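Local coordinates for protein Niban 2 (Homo sapiens, PDB 7CTP), which may help to suppress apoptosis and may promote melanoma cell invasion in vitro, and combines a PH domain with a largely helical body, at residues 1-6 and 267-272; 37-42 and 299-304; 86-91 and 101-106; 320-325 and 534-539; 407-412 and 431-436. All blocks are in the same frame, centred on the assembly; numbering follows the deposited sequence.

Contact 1 of 5, residues 1-6 and 267-272; sequences GDVLST and WIQISD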
# COMPACT_ATOMS: atom_id res chain seq x y z
N GLY A 1 -8.49 -2.42 39.69
CA GLY A 1 -8.75 -3.20 38.51
C GLY A 1 -7.64 -3.17 37.48
O GLY A 1 -6.62 -2.49 37.67
N ASP A 2 -7.83 -3.91 36.39
CA ASP A 2 -6.81 -4.01 35.36
C ASP A 2 -6.66 -2.68 34.63
O ASP A 2 -7.36 -1.70 34.90
CB ASP A 2 -7.15 -5.13 34.38
CG ASP A 2 -8.43 -4.88 33.62
OD1 ASP A 2 -8.43 -4.02 32.71
OD2 ASP A 2 -9.45 -5.53 33.93
N VAL A 3 -5.71 -2.65 33.69
CA VAL A 3 -5.35 -1.39 33.05
C VAL A 3 -6.50 -0.86 32.20
O VAL A 3 -6.77 0.34 32.17
CB VAL A 3 -4.06 -1.57 32.22
CG1 VAL A 3 -4.21 -2.74 31.26
CG2 VAL A 3 -3.72 -0.29 31.47
N LEU A 4 -7.20 -1.76 31.50
CA LEU A 4 -8.26 -1.32 30.59
C LEU A 4 -9.50 -0.89 31.36
O LEU A 4 -10.15 0.11 31.01
CB LEU A 4 -8.59 -2.43 29.59
CG LEU A 4 -7.49 -2.81 28.59
CD1 LEU A 4 -8.00 -3.81 27.58
CD2 LEU A 4 -6.91 -1.58 27.88
N SER A 5 -9.85 -1.61 32.42
CA SER A 5 -11.04 -1.25 33.19
C SER A 5 -10.82 0.05 33.94
O SER A 5 -11.76 0.82 34.15
CB SER A 5 -11.42 -2.36 34.16
OG SER A 5 -10.36 -2.62 35.06
N THR A 6 -9.57 0.33 34.31
CA THR A 6 -9.26 1.55 35.06
C THR A 6 -9.24 2.77 34.15
O THR A 6 -9.88 3.78 34.45
CB THR A 6 -7.92 1.40 35.77
OG1 THR A 6 -7.96 0.26 36.63
CG2 THR A 6 -7.62 2.66 36.59
N TRP A 267 0.73 1.23 27.92
CA TRP A 267 0.24 2.10 26.86
C TRP A 267 -0.10 1.31 25.60
O TRP A 267 -1.10 1.59 24.93
CB TRP A 267 1.24 3.22 26.54
CG TRP A 267 0.81 3.90 25.30
CD1 TRP A 267 1.37 3.77 24.06
CD2 TRP A 267 -0.34 4.73 25.14
NE1 TRP A 267 0.65 4.50 23.14
CE2 TRP A 267 -0.40 5.11 23.77
CE3 TRP A 267 -1.31 5.22 26.01
CZ2 TRP A 267 -1.40 5.95 23.27
CZ3 TRP A 267 -2.31 6.06 25.51
CH2 TRP A 267 -2.34 6.41 24.15
N ILE A 268 0.73 0.31 25.27
CA ILE A 268 0.46 -0.53 24.10
C ILE A 268 -0.89 -1.22 24.25
O ILE A 268 -1.66 -1.32 23.29
CB ILE A 268 1.60 -1.54 23.89
CG1 ILE A 268 2.87 -0.81 23.40
CG2 ILE A 268 1.17 -2.63 22.90
CD1 ILE A 268 4.16 -1.56 23.72
N GLN A 269 -1.20 -1.71 25.45
CA GLN A 269 -2.48 -2.37 25.69
C GLN A 269 -3.64 -1.39 25.54
O GLN A 269 -4.67 -1.73 24.93
CB GLN A 269 -2.48 -3.01 27.08
CG GLN A 269 -3.69 -3.90 27.34
CD GLN A 269 -3.49 -4.81 28.55
OE1 GLN A 269 -2.60 -4.58 29.37
NE2 GLN A 269 -4.31 -5.84 28.65
N ILE A 270 -3.50 -0.19 26.09
CA ILE A 270 -4.53 0.84 25.96
C ILE A 270 -4.72 1.23 24.49
O ILE A 270 -5.85 1.35 24.01
CB ILE A 270 -4.17 2.07 26.81
CG1 ILE A 270 -4.25 1.73 28.29
CG2 ILE A 270 -5.10 3.26 26.45
CD1 ILE A 270 -3.56 2.73 29.19
N SER A 271 -3.61 1.44 23.77
CA SER A 271 -3.69 1.85 22.37
C SER A 271 -4.44 0.81 21.54
O SER A 271 -5.26 1.16 20.68
CB SER A 271 -2.29 2.07 21.81
OG SER A 271 -2.34 2.61 20.50
N ASP A 272 -4.13 -0.47 21.75
CA ASP A 272 -4.81 -1.51 20.99
C ASP A 272 -6.31 -1.51 21.24
O ASP A 272 -7.11 -1.72 20.32
CB ASP A 272 -4.26 -2.90 21.31
CG ASP A 272 -5.00 -3.99 20.53
OD1 ASP A 272 -4.80 -4.08 19.30
OD2 ASP A 272 -5.82 -4.72 21.12

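Contact 2 of 5, residues 37-42 and 299-304; sequences VALFNS and AMQAVI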
# COMPACT_ATOMS: atom_id res chain seq x y z
N VAL A 37 -15.88 13.90 -8.13
CA VAL A 37 -14.73 14.31 -8.92
C VAL A 37 -14.02 13.07 -9.46
O VAL A 37 -13.67 13.00 -10.64
CB VAL A 37 -13.78 15.19 -8.09
CG1 VAL A 37 -12.49 15.48 -8.86
CG2 VAL A 37 -14.47 16.49 -7.65
N ALA A 38 -13.80 12.08 -8.59
CA ALA A 38 -13.20 10.82 -9.03
C ALA A 38 -14.04 10.15 -10.10
O ALA A 38 -13.50 9.58 -11.06
CB ALA A 38 -13.01 9.89 -7.84
N LEU A 39 -15.37 10.19 -9.95
CA LEU A 39 -16.26 9.61 -10.95
C LEU A 39 -16.13 10.34 -12.28
O LEU A 39 -16.02 9.71 -13.34
CB LEU A 39 -17.71 9.66 -10.44
CG LEU A 39 -18.78 9.10 -11.39
CD1 LEU A 39 -18.57 7.61 -11.59
CD2 LEU A 39 -20.16 9.38 -10.81
N PHE A 40 -16.14 11.67 -12.24
CA PHE A 40 -15.99 12.43 -13.48
C PHE A 40 -14.67 12.12 -14.17
O PHE A 40 -14.62 11.94 -15.39
CB PHE A 40 -16.10 13.93 -13.20
CG PHE A 40 -15.78 14.77 -14.40
CD1 PHE A 40 -16.73 14.95 -15.39
CD2 PHE A 40 -14.53 15.33 -14.56
CE1 PHE A 40 -16.44 15.70 -16.52
CE2 PHE A 40 -14.23 16.09 -15.69
CZ PHE A 40 -15.20 16.28 -16.66
N ASN A 41 -13.57 12.08 -13.40
CA ASN A 41 -12.26 11.85 -14.03
C ASN A 41 -12.20 10.47 -14.68
O ASN A 41 -11.63 10.31 -15.77
CB ASN A 41 -11.14 12.01 -13.00
CG ASN A 41 -10.96 13.44 -12.55
OD1 ASN A 41 -11.26 14.39 -13.28
ND2 ASN A 41 -10.44 13.62 -11.33
N SER A 42 -12.77 9.47 -14.02
CA SER A 42 -12.74 8.12 -14.57
C SER A 42 -13.61 8.04 -15.81
O SER A 42 -13.20 7.48 -16.83
CB SER A 42 -13.21 7.11 -13.52
OG SER A 42 -13.29 5.79 -14.06
N ALA A 299 -27.26 8.28 -11.07
CA ALA A 299 -27.75 9.61 -11.41
C ALA A 299 -26.60 10.53 -11.79
O ALA A 299 -26.69 11.30 -12.76
CB ALA A 299 -28.56 10.19 -10.25
N MET A 300 -25.49 10.46 -11.04
CA MET A 300 -24.33 11.27 -11.35
C MET A 300 -23.74 10.90 -12.71
O MET A 300 -23.33 11.79 -13.47
CB MET A 300 -23.26 11.12 -10.26
CG MET A 300 -23.62 11.78 -8.97
SD MET A 300 -22.23 11.63 -7.86
CE MET A 300 -22.95 12.28 -6.37
N GLN A 301 -23.67 9.60 -13.01
CA GLN A 301 -23.15 9.16 -14.31
C GLN A 301 -23.96 9.77 -15.45
O GLN A 301 -23.39 10.19 -16.46
CB GLN A 301 -23.15 7.64 -14.39
CG GLN A 301 -22.19 6.99 -13.39
CD GLN A 301 -22.32 5.48 -13.32
OE1 GLN A 301 -21.71 4.84 -12.47
NE2 GLN A 301 -23.12 4.91 -14.21
N ALA A 302 -25.28 9.83 -15.30
CA ALA A 302 -26.12 10.37 -16.36
C ALA A 302 -25.81 11.84 -16.61
O ALA A 302 -25.74 12.28 -17.77
CB ALA A 302 -27.59 10.17 -16.03
N VAL A 303 -25.62 12.61 -15.54
CA VAL A 303 -25.30 14.03 -15.69
C VAL A 303 -23.93 14.21 -16.33
O VAL A 303 -23.75 15.04 -17.24
CB VAL A 303 -25.40 14.76 -14.34
CG1 VAL A 303 -24.90 16.19 -14.49
CG2 VAL A 303 -26.85 14.73 -13.82
N ILE A 304 -22.94 13.43 -15.87
CA ILE A 304 -21.59 13.52 -16.43
C ILE A 304 -21.59 13.19 -17.92
O ILE A 304 -20.95 13.87 -18.73
CB ILE A 304 -20.62 12.60 -15.66
CG1 ILE A 304 -20.34 13.16 -14.27
CG2 ILE A 304 -19.33 12.38 -16.46
CD1 ILE A 304 -19.81 12.11 -13.28

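Contact 3 of 5, residues 86-91 and 101-106; sequences NRFSLV and ENKAAY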
# COMPACT_ATOMS: atom_id res chain seq x y z
N ASN A 86 3.79 -23.03 22.68
CA ASN A 86 3.82 -23.44 21.29
C ASN A 86 2.51 -23.06 20.63
O ASN A 86 1.45 -23.08 21.26
CB ASN A 86 4.04 -24.95 21.15
CG ASN A 86 3.86 -25.44 19.72
OD1 ASN A 86 4.78 -25.39 18.91
ND2 ASN A 86 2.65 -25.90 19.40
N ARG A 87 2.58 -22.68 19.35
CA ARG A 87 1.40 -22.44 18.55
C ARG A 87 1.64 -22.98 17.16
O ARG A 87 2.72 -22.76 16.59
CB ARG A 87 1.04 -20.95 18.49
CG ARG A 87 0.46 -20.38 19.77
CD ARG A 87 -1.02 -20.69 19.91
NE ARG A 87 -1.56 -20.18 21.17
CZ ARG A 87 -1.50 -20.83 22.33
NH1 ARG A 87 -0.91 -22.02 22.40
NH2 ARG A 87 -2.02 -20.28 23.42
N PHE A 88 0.67 -23.70 16.62
CA PHE A 88 0.69 -24.03 15.20
C PHE A 88 0.24 -22.80 14.44
O PHE A 88 -0.88 -22.32 14.63
CB PHE A 88 -0.20 -25.23 14.89
CG PHE A 88 -0.20 -25.60 13.43
CD1 PHE A 88 0.96 -26.05 12.82
CD2 PHE A 88 -1.36 -25.49 12.67
CE1 PHE A 88 0.96 -26.39 11.47
CE2 PHE A 88 -1.36 -25.82 11.32
CZ PHE A 88 -0.21 -26.27 10.72
N SER A 89 1.11 -22.28 13.59
CA SER A 89 0.90 -21.01 12.92
C SER A 89 0.73 -21.27 11.43
O SER A 89 1.56 -21.96 10.82
CB SER A 89 2.06 -20.05 13.19
OG SER A 89 2.11 -19.03 12.22
N LEU A 90 -0.33 -20.73 10.84
CA LEU A 90 -0.71 -21.03 9.47
C LEU A 90 -0.99 -19.74 8.72
O LEU A 90 -1.64 -18.84 9.26
CB LEU A 90 -1.95 -21.94 9.44
CG LEU A 90 -2.39 -22.61 8.13
CD1 LEU A 90 -3.19 -23.85 8.45
CD2 LEU A 90 -3.22 -21.68 7.26
N VAL A 91 -0.49 -19.66 7.49
CA VAL A 91 -0.79 -18.52 6.62
C VAL A 91 -1.70 -18.99 5.49
O VAL A 91 -1.23 -19.66 4.56
CB VAL A 91 0.49 -17.90 6.06
CG1 VAL A 91 0.13 -16.79 5.06
CG2 VAL A 91 1.35 -17.33 7.19
N GLU A 101 -3.73 -23.68 18.89
CA GLU A 101 -3.03 -24.17 20.08
C GLU A 101 -1.92 -25.14 19.70
O GLU A 101 -0.78 -25.02 20.17
CB GLU A 101 -4.03 -24.84 21.04
CG GLU A 101 -3.40 -25.31 22.36
CD GLU A 101 -4.43 -25.50 23.46
OE1 GLU A 101 -4.07 -25.34 24.65
OE2 GLU A 101 -5.59 -25.81 23.15
N ASN A 102 -2.22 -26.10 18.84
CA ASN A 102 -1.23 -26.98 18.25
C ASN A 102 -1.81 -27.52 16.96
O ASN A 102 -2.96 -27.24 16.61
CB ASN A 102 -0.82 -28.11 19.22
CG ASN A 102 -2.00 -28.73 19.93
OD1 ASN A 102 -3.01 -29.07 19.31
ND2 ASN A 102 -1.89 -28.88 21.24
N LYS A 103 -1.00 -28.29 16.23
CA LYS A 103 -1.46 -28.82 14.95
C LYS A 103 -2.53 -29.89 15.14
O LYS A 103 -3.44 -30.00 14.31
CB LYS A 103 -0.27 -29.38 14.16
CG LYS A 103 -0.64 -29.91 12.78
CD LYS A 103 0.60 -30.39 12.04
CE LYS A 103 0.53 -30.07 10.55
NZ LYS A 103 1.36 -31.01 9.72
N ALA A 104 -2.46 -30.66 16.23
CA ALA A 104 -3.50 -31.64 16.51
C ALA A 104 -4.85 -30.96 16.71
O ALA A 104 -5.87 -31.46 16.23
CB ALA A 104 -3.13 -32.48 17.73
N ALA A 105 -4.87 -29.82 17.40
CA ALA A 105 -6.11 -29.06 17.53
C ALA A 105 -6.58 -28.57 16.17
O ALA A 105 -7.79 -28.53 15.89
CB ALA A 105 -5.92 -27.89 18.49
N TYR A 106 -5.65 -28.21 15.29
CA TYR A 106 -6.02 -27.78 13.95
C TYR A 106 -6.67 -28.91 13.17
O TYR A 106 -7.63 -28.69 12.42
CB TYR A 106 -4.79 -27.24 13.23
CG TYR A 106 -4.92 -27.05 11.73
CD1 TYR A 106 -5.71 -26.04 11.20
CD2 TYR A 106 -4.20 -27.85 10.86
CE1 TYR A 106 -5.79 -25.86 9.83
CE2 TYR A 106 -4.28 -27.68 9.51
CZ TYR A 106 -5.07 -26.68 8.99
OH TYR A 106 -5.15 -26.50 7.63

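Contact 4 of 5, residues 320-325 and 534-539; sequences SKIRAF and NTYEEV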
# COMPACT_ATOMS: atom_id res chain seq x y z
N SER A 320 -8.32 28.61 -15.58
CA SER A 320 -7.69 29.80 -16.15
C SER A 320 -7.59 30.92 -15.13
O SER A 320 -6.59 31.64 -15.09
CB SER A 320 -8.47 30.26 -17.38
OG SER A 320 -9.70 30.86 -16.98
N LYS A 321 -8.62 31.07 -14.29
CA LYS A 321 -8.61 32.11 -13.26
C LYS A 321 -7.63 31.77 -12.14
O LYS A 321 -6.99 32.66 -11.57
CB LYS A 321 -10.01 32.29 -12.70
CG LYS A 321 -11.04 32.71 -13.73
CD LYS A 321 -10.74 34.09 -14.29
CE LYS A 321 -11.91 34.58 -15.15
NZ LYS A 321 -11.45 35.20 -16.43
N ILE A 322 -7.53 30.48 -11.80
CA ILE A 322 -6.56 30.06 -10.79
C ILE A 322 -5.13 30.24 -11.31
O ILE A 322 -4.25 30.73 -10.59
CB ILE A 322 -6.84 28.61 -10.37
CG1 ILE A 322 -8.19 28.52 -9.66
CG2 ILE A 322 -5.71 28.06 -9.51
CD1 ILE A 322 -8.64 27.08 -9.40
N ARG A 323 -4.89 29.85 -12.56
CA ARG A 323 -3.59 30.03 -13.20
C ARG A 323 -3.14 31.49 -13.13
O ARG A 323 -2.02 31.80 -12.71
CB ARG A 323 -3.64 29.57 -14.65
CG ARG A 323 -3.32 28.13 -14.89
CD ARG A 323 -3.22 27.83 -16.38
NE ARG A 323 -3.97 26.64 -16.74
CZ ARG A 323 -5.13 26.65 -17.40
NH1 ARG A 323 -5.67 27.79 -17.80
NH2 ARG A 323 -5.74 25.50 -17.69
N ALA A 324 -4.02 32.40 -13.55
CA ALA A 324 -3.71 33.83 -13.51
C ALA A 324 -3.23 34.24 -12.12
O ALA A 324 -2.35 35.10 -11.99
CB ALA A 324 -4.94 34.65 -13.91
N PHE A 325 -3.78 33.61 -11.08
CA PHE A 325 -3.50 33.99 -9.70
C PHE A 325 -2.19 33.39 -9.20
O PHE A 325 -1.38 34.08 -8.56
CB PHE A 325 -4.68 33.57 -8.83
CG PHE A 325 -4.41 33.58 -7.35
CD1 PHE A 325 -4.19 34.77 -6.68
CD2 PHE A 325 -4.43 32.40 -6.63
CE1 PHE A 325 -3.96 34.78 -5.32
CE2 PHE A 325 -4.20 32.40 -5.26
CZ PHE A 325 -3.96 33.59 -4.61
N ASN A 534 -9.31 20.79 -6.02
CA ASN A 534 -8.79 19.82 -6.98
C ASN A 534 -8.31 20.50 -8.26
O ASN A 534 -7.30 20.10 -8.85
CB ASN A 534 -9.85 18.78 -7.33
CG ASN A 534 -10.11 17.81 -6.21
OD1 ASN A 534 -10.41 18.22 -5.09
ND2 ASN A 534 -10.00 16.52 -6.50
N THR A 535 -9.05 21.50 -8.72
CA THR A 535 -8.65 22.24 -9.91
C THR A 535 -7.34 22.98 -9.66
O THR A 535 -6.41 22.94 -10.48
CB THR A 535 -9.76 23.20 -10.32
OG1 THR A 535 -10.97 22.46 -10.54
CG2 THR A 535 -9.38 23.93 -11.61
N TYR A 536 -7.24 23.64 -8.51
CA TYR A 536 -6.00 24.29 -8.10
C TYR A 536 -4.84 23.30 -8.06
O TYR A 536 -3.75 23.58 -8.57
CB TYR A 536 -6.20 24.96 -6.74
CG TYR A 536 -4.93 25.29 -5.99
CD1 TYR A 536 -4.07 26.28 -6.46
CD2 TYR A 536 -4.60 24.65 -4.80
CE1 TYR A 536 -2.91 26.61 -5.77
CE2 TYR A 536 -3.45 24.97 -4.10
CZ TYR A 536 -2.61 25.95 -4.59
OH TYR A 536 -1.46 26.26 -3.89
N GLU A 537 -5.06 22.12 -7.47
CA GLU A 537 -3.98 21.14 -7.40
C GLU A 537 -3.58 20.64 -8.78
O GLU A 537 -2.41 20.34 -9.02
CB GLU A 537 -4.38 19.98 -6.49
CG GLU A 537 -4.53 20.40 -5.03
CD GLU A 537 -4.69 19.23 -4.08
OE1 GLU A 537 -4.61 18.07 -4.53
OE2 GLU A 537 -4.89 19.50 -2.87
N GLU A 538 -4.54 20.56 -9.71
CA GLU A 538 -4.20 20.19 -11.09
C GLU A 538 -3.38 21.29 -11.75
O GLU A 538 -2.48 20.99 -12.55
CB GLU A 538 -5.47 19.92 -11.90
CG GLU A 538 -6.22 18.64 -11.51
CD GLU A 538 -7.48 18.42 -12.33
OE1 GLU A 538 -8.45 17.82 -11.81
OE2 GLU A 538 -7.51 18.86 -13.50
N VAL A 539 -3.67 22.56 -11.45
CA VAL A 539 -2.86 23.66 -11.98
C VAL A 539 -1.43 23.54 -11.48
O VAL A 539 -0.47 23.67 -12.25
CB VAL A 539 -3.48 25.01 -11.60
CG1 VAL A 539 -2.47 26.15 -11.81
CG2 VAL A 539 -4.74 25.27 -12.43

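Contact 5 of 5, residues 407-412 and 431-436; sequences KMESLR and RAQIHM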
# COMPACT_ATOMS: atom_id res chain seq x y z
N LYS A 407 15.92 -6.30 -3.80
CA LYS A 407 16.56 -5.22 -4.56
C LYS A 407 16.10 -3.85 -4.10
O LYS A 407 16.83 -2.86 -4.26
CB LYS A 407 16.29 -5.39 -6.06
CG LYS A 407 16.83 -6.68 -6.67
CD LYS A 407 18.35 -6.78 -6.52
CE LYS A 407 18.89 -7.92 -7.38
NZ LYS A 407 20.26 -8.34 -6.96
N MET A 408 14.92 -3.76 -3.49
CA MET A 408 14.41 -2.46 -3.05
C MET A 408 14.96 -2.01 -1.71
O MET A 408 14.80 -0.84 -1.36
CB MET A 408 12.88 -2.46 -2.98
CG MET A 408 12.18 -2.63 -4.30
SD MET A 408 12.74 -1.51 -5.59
CE MET A 408 12.48 0.09 -4.83
N GLU A 409 15.58 -2.90 -0.94
CA GLU A 409 15.94 -2.50 0.42
C GLU A 409 17.10 -1.52 0.45
O GLU A 409 17.32 -0.88 1.49
CB GLU A 409 16.23 -3.73 1.29
CG GLU A 409 14.92 -4.41 1.69
CD GLU A 409 15.03 -5.90 1.81
OE1 GLU A 409 14.05 -6.59 1.45
OE2 GLU A 409 16.07 -6.40 2.29
N SER A 410 17.82 -1.33 -0.66
CA SER A 410 18.82 -0.28 -0.73
C SER A 410 18.23 1.09 -1.07
O SER A 410 18.98 2.08 -1.14
CB SER A 410 19.91 -0.65 -1.73
OG SER A 410 19.40 -0.75 -3.05
N LEU A 411 16.92 1.18 -1.29
CA LEU A 411 16.32 2.46 -1.65
C LEU A 411 16.46 3.45 -0.51
O LEU A 411 16.16 3.14 0.65
CB LEU A 411 14.84 2.29 -1.98
CG LEU A 411 14.10 3.61 -2.22
CD1 LEU A 411 14.70 4.34 -3.42
CD2 LEU A 411 12.61 3.40 -2.40
N ARG A 412 16.94 4.66 -0.83
CA ARG A 412 16.96 5.77 0.11
C ARG A 412 16.63 7.05 -0.65
O ARG A 412 17.36 7.43 -1.57
CB ARG A 412 18.31 5.89 0.81
CG ARG A 412 18.59 4.74 1.78
CD ARG A 412 19.87 4.94 2.59
NE ARG A 412 19.73 5.99 3.60
CZ ARG A 412 20.15 7.24 3.43
NH1 ARG A 412 20.74 7.60 2.29
NH2 ARG A 412 19.99 8.13 4.40
N ARG A 431 5.24 -0.18 -2.82
CA ARG A 431 4.57 -0.11 -4.11
C ARG A 431 5.41 -0.78 -5.20
O ARG A 431 4.87 -1.52 -6.03
CB ARG A 431 4.27 1.34 -4.48
CG ARG A 431 3.36 2.03 -3.49
CD ARG A 431 2.31 2.90 -4.16
NE ARG A 431 1.47 3.57 -3.18
CZ ARG A 431 1.33 4.90 -3.09
NH1 ARG A 431 0.53 5.42 -2.16
NH2 ARG A 431 1.99 5.69 -3.93
N ALA A 432 6.73 -0.55 -5.19
CA ALA A 432 7.58 -1.20 -6.19
C ALA A 432 7.50 -2.72 -6.09
O ALA A 432 7.47 -3.42 -7.12
CB ALA A 432 9.03 -0.73 -6.03
N GLN A 433 7.47 -3.26 -4.87
CA GLN A 433 7.43 -4.71 -4.70
C GLN A 433 6.10 -5.28 -5.16
O GLN A 433 6.06 -6.36 -5.77
CB GLN A 433 7.72 -5.07 -3.24
CG GLN A 433 9.14 -4.70 -2.84
CD GLN A 433 9.44 -4.94 -1.37
OE1 GLN A 433 8.54 -4.96 -0.53
NE2 GLN A 433 10.72 -5.10 -1.06
N ILE A 434 5.00 -4.57 -4.92
CA ILE A 434 3.71 -5.04 -5.40
C ILE A 434 3.69 -5.09 -6.92
O ILE A 434 3.19 -6.05 -7.52
CB ILE A 434 2.57 -4.17 -4.84
CG1 ILE A 434 2.25 -4.56 -3.39
CG2 ILE A 434 1.30 -4.30 -5.69
CD1 ILE A 434 1.74 -5.97 -3.20
N HIS A 435 4.26 -4.07 -7.58
CA HIS A 435 4.36 -4.10 -9.03
C HIS A 435 5.18 -5.30 -9.50
O HIS A 435 4.85 -5.92 -10.51
CB HIS A 435 4.99 -2.81 -9.58
CG HIS A 435 4.11 -1.60 -9.49
ND1 HIS A 435 2.85 -1.55 -10.05
CD2 HIS A 435 4.33 -0.38 -8.95
CE1 HIS A 435 2.32 -0.36 -9.84
NE2 HIS A 435 3.20 0.37 -9.17
N MET A 436 6.26 -5.62 -8.78
CA MET A 436 7.06 -6.78 -9.18
C MET A 436 6.25 -8.06 -9.10
O MET A 436 6.36 -8.93 -9.98
CB MET A 436 8.32 -6.89 -8.31
CG MET A 436 9.34 -5.82 -8.59
SD MET A 436 10.70 -5.93 -7.41
CE MET A 436 11.22 -4.23 -7.40
O HOH W 1 10.98 -6.24 1.67

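Contact 1 of 5, residues 1-6 and 267-272
V3 and L4, on the short helix 3-7 that D2 N-caps at the very N-terminus, rest against Q269 and I270 of the long helix 260-337. Q269 CB points toward the terminal helix, and CG continues anti to the backbone N (chi1 -171°), 4.0 Å from L4 CD2 and about as far from V3 CG1. CD comes closer to that same V3 methyl; OE1 ends only 3.1 Å from V3 CG1, a tight contact of a methyl with an amide oxygen and no hydrogen bond, while NE2 is a looser neighbour of V3 CG1 at 4.1 Å. The other V3 branch, CG2, leans on I270 CD1 at 3.8 Å, and L4 CD2 sits over the helix backbone, 3.7 Å from Q269 O. I270 also touches L252 of helix 232-252. G1, N-myristoylated in the natural protein but without its lipid here, precedes D2. D2 OD1 accepts a weak bond from L4 N and a straighter one from S5 N (2.8 Å, 163°), which reaches it from above the carboxylate plane.

Contact 2 of 5, residues 37-42 and 299-304
Two long helices, 10-48 and 260-337, pack across each other here, with L39 and F40 of the first set against M300, Q301 and I304 of the second. L39 points toward helix 260-337, with CG anti to the backbone N (chi1 180°), and its branched end enters between three side chains. L39 CD2 lies 3.6 Å from M300 CB, and I304 CD1 touches both CD2 and CG of the leucine, the latter at 3.7 Å. The Q301 chain crosses L39 at about a right angle, Q301 CG 4.1 Å from L39 CD1. The short segment axes approach to 10.3 Å and cross at -49°, close to the angle of ridges-into-grooves packing between ridges of residues four apart; M300 and I304 form such a ridge, and M43, one turn beyond L39, also touches I304. An alanine in place of L39 would probably open a gap between M300 CB and I304 CD1, leaving the isoleucine tip freer to turn. F40 extends the apolar layer, its CD1 lying 3.8 Å from I304 CG2, an oblique approach; farther along the same partner helix it reaches M308 and I311. The polar end of Q301 is held by Q297, whose NE2 hydrogen-bonds to Q301 OE1, and its side chain comes within about 3 Å of a bound glycerol, probably from the crystallisation liquor.

Contact 3 of 5, residues 86-91 and 101-106
F88 is overlapped by K103, whose CB stands over one face of the F88 ring, 4.0 Å from the ring centroid and 21° off the normal, in a CH-pi contact; farther out K103 CE is close to F88 CE1 and CZ. On its CD2-CE2 side F88 meets Y106 obliquely, with F88 CE2 over one tyrosine face, 3.5 Å from Y106 CD2, and the two planes inclined at 39°. The L90 and Y106 side chains cross at about a right angle, L90 CD1 lying 3.4 Å from Y106 OH. Within the PH domain this joins the second sheet strand, 84-91, to the short helix 103-107 that follows strand 97-100. Side chains alternate along the strand: F88 and L90 meet the short helix, whereas S89 and V91 touch W182 of helix 176-194, the C-terminal helix of the PH domain. N102 caps the short helix, its OD1 accepting from A105 N at 2.8 Å with the donor nearly along the C=O axis. At E101, R87 bends at chi2, and its NH1 makes a weak bond to N86 O and passes 3.7 Å from E101 O. E101 OE1 has a long, weak ion pair with R113.

Contact 4 of 5, residues 320-325 and 534-539
Helices 260-337 and 532-555 cross at -56° with their short segment axes 9.5 Å apart, bringing I322 and Y536 together at a CA separation of 6.4 Å. I322 CD1 meets the T535 methyl CG2 at 3.9 Å and the backbone N of Y536, while its other branch, CG2, meets the Y536 ring at the edge and in its plane, 3.9 Å from Y536 CD1. That same CG2 also brushes V539 CG2. R323 runs past at the margin and covers V539 with its aliphatic part, R323 CG lying 3.8 Å from V539 CG1; its guanidinium is turned to E316 in a salt bridge. T535 meets I322 through carbon, while its OG1 is hydrogen-bonded to L531 O. The Y536 ring also touches L504 and L507 of helix 464-511, and V539 reaches I326. The crossing angle, with I322 and I326 on one helix and T535 and V539 on the other, is close to the roughly -50° of ridges-into-grooves packing between residues four apart, here within the helical part of the protein.

Contact 5 of 5, residues 407-412 and 431-436
M408, in the loop after helix 402-405, turns its side chain onto helix 422-455 and carries the contact. Its CB lies 3.9 Å from Q433 NE2, and its CG meets both Q433 CG and the methyl end of M436. The chain then bends at chi2 (-51°), placing M408 SD 3.6 Å from M436 CE; a second bend, at chi3, brings M408 CE onto A432 CB at 3.7 Å. An alanine here would probably deprive the A432 methyl and M436 CE of the M408 sulfur and methyl and open a gap there. This is loop-onto-helix packing within the helical body: M408 also touches T353 and M436 touches F357, both on helix 342-378, and A432 touches F490 of helix 464-511. E409, next in sequence, is too far from Q433 for a direct bond and uses a water instead, which donates to E409 OE1 (3.1 Å) and accepts from Q433 NE2 (3.0 Å). That amide is gripped further: NE2 also donates to Y405 O, and Q433 OE1 accepts from R191 on helix 176-194 of the PH domain region. Further on, L411 N closes a turn by bonding to M408 O at 2.9 Å.

How the contacts relate
Helix 260-337 carries one segment each of contacts 1, 2 and 4. Contact 1 lies near one end of it, its centre 46 Å from that of contact 2 and 49 Å from that of contact 4. Contacts 2 and 4 are neighbours, 21 Å apart between centres, and meet directly where V37 CG1 packs on N534 ND2 at 3.6 Å. Contact 3, in the PH domain, sits across the chain's centre from both, 58 Å from contact 4 between centres. Contact 5 is the most central, its nearest atoms about 14 Å from contact 3 and from contact 4. A glycerol lies about 3 Å from the Q301 side chain at contact 2.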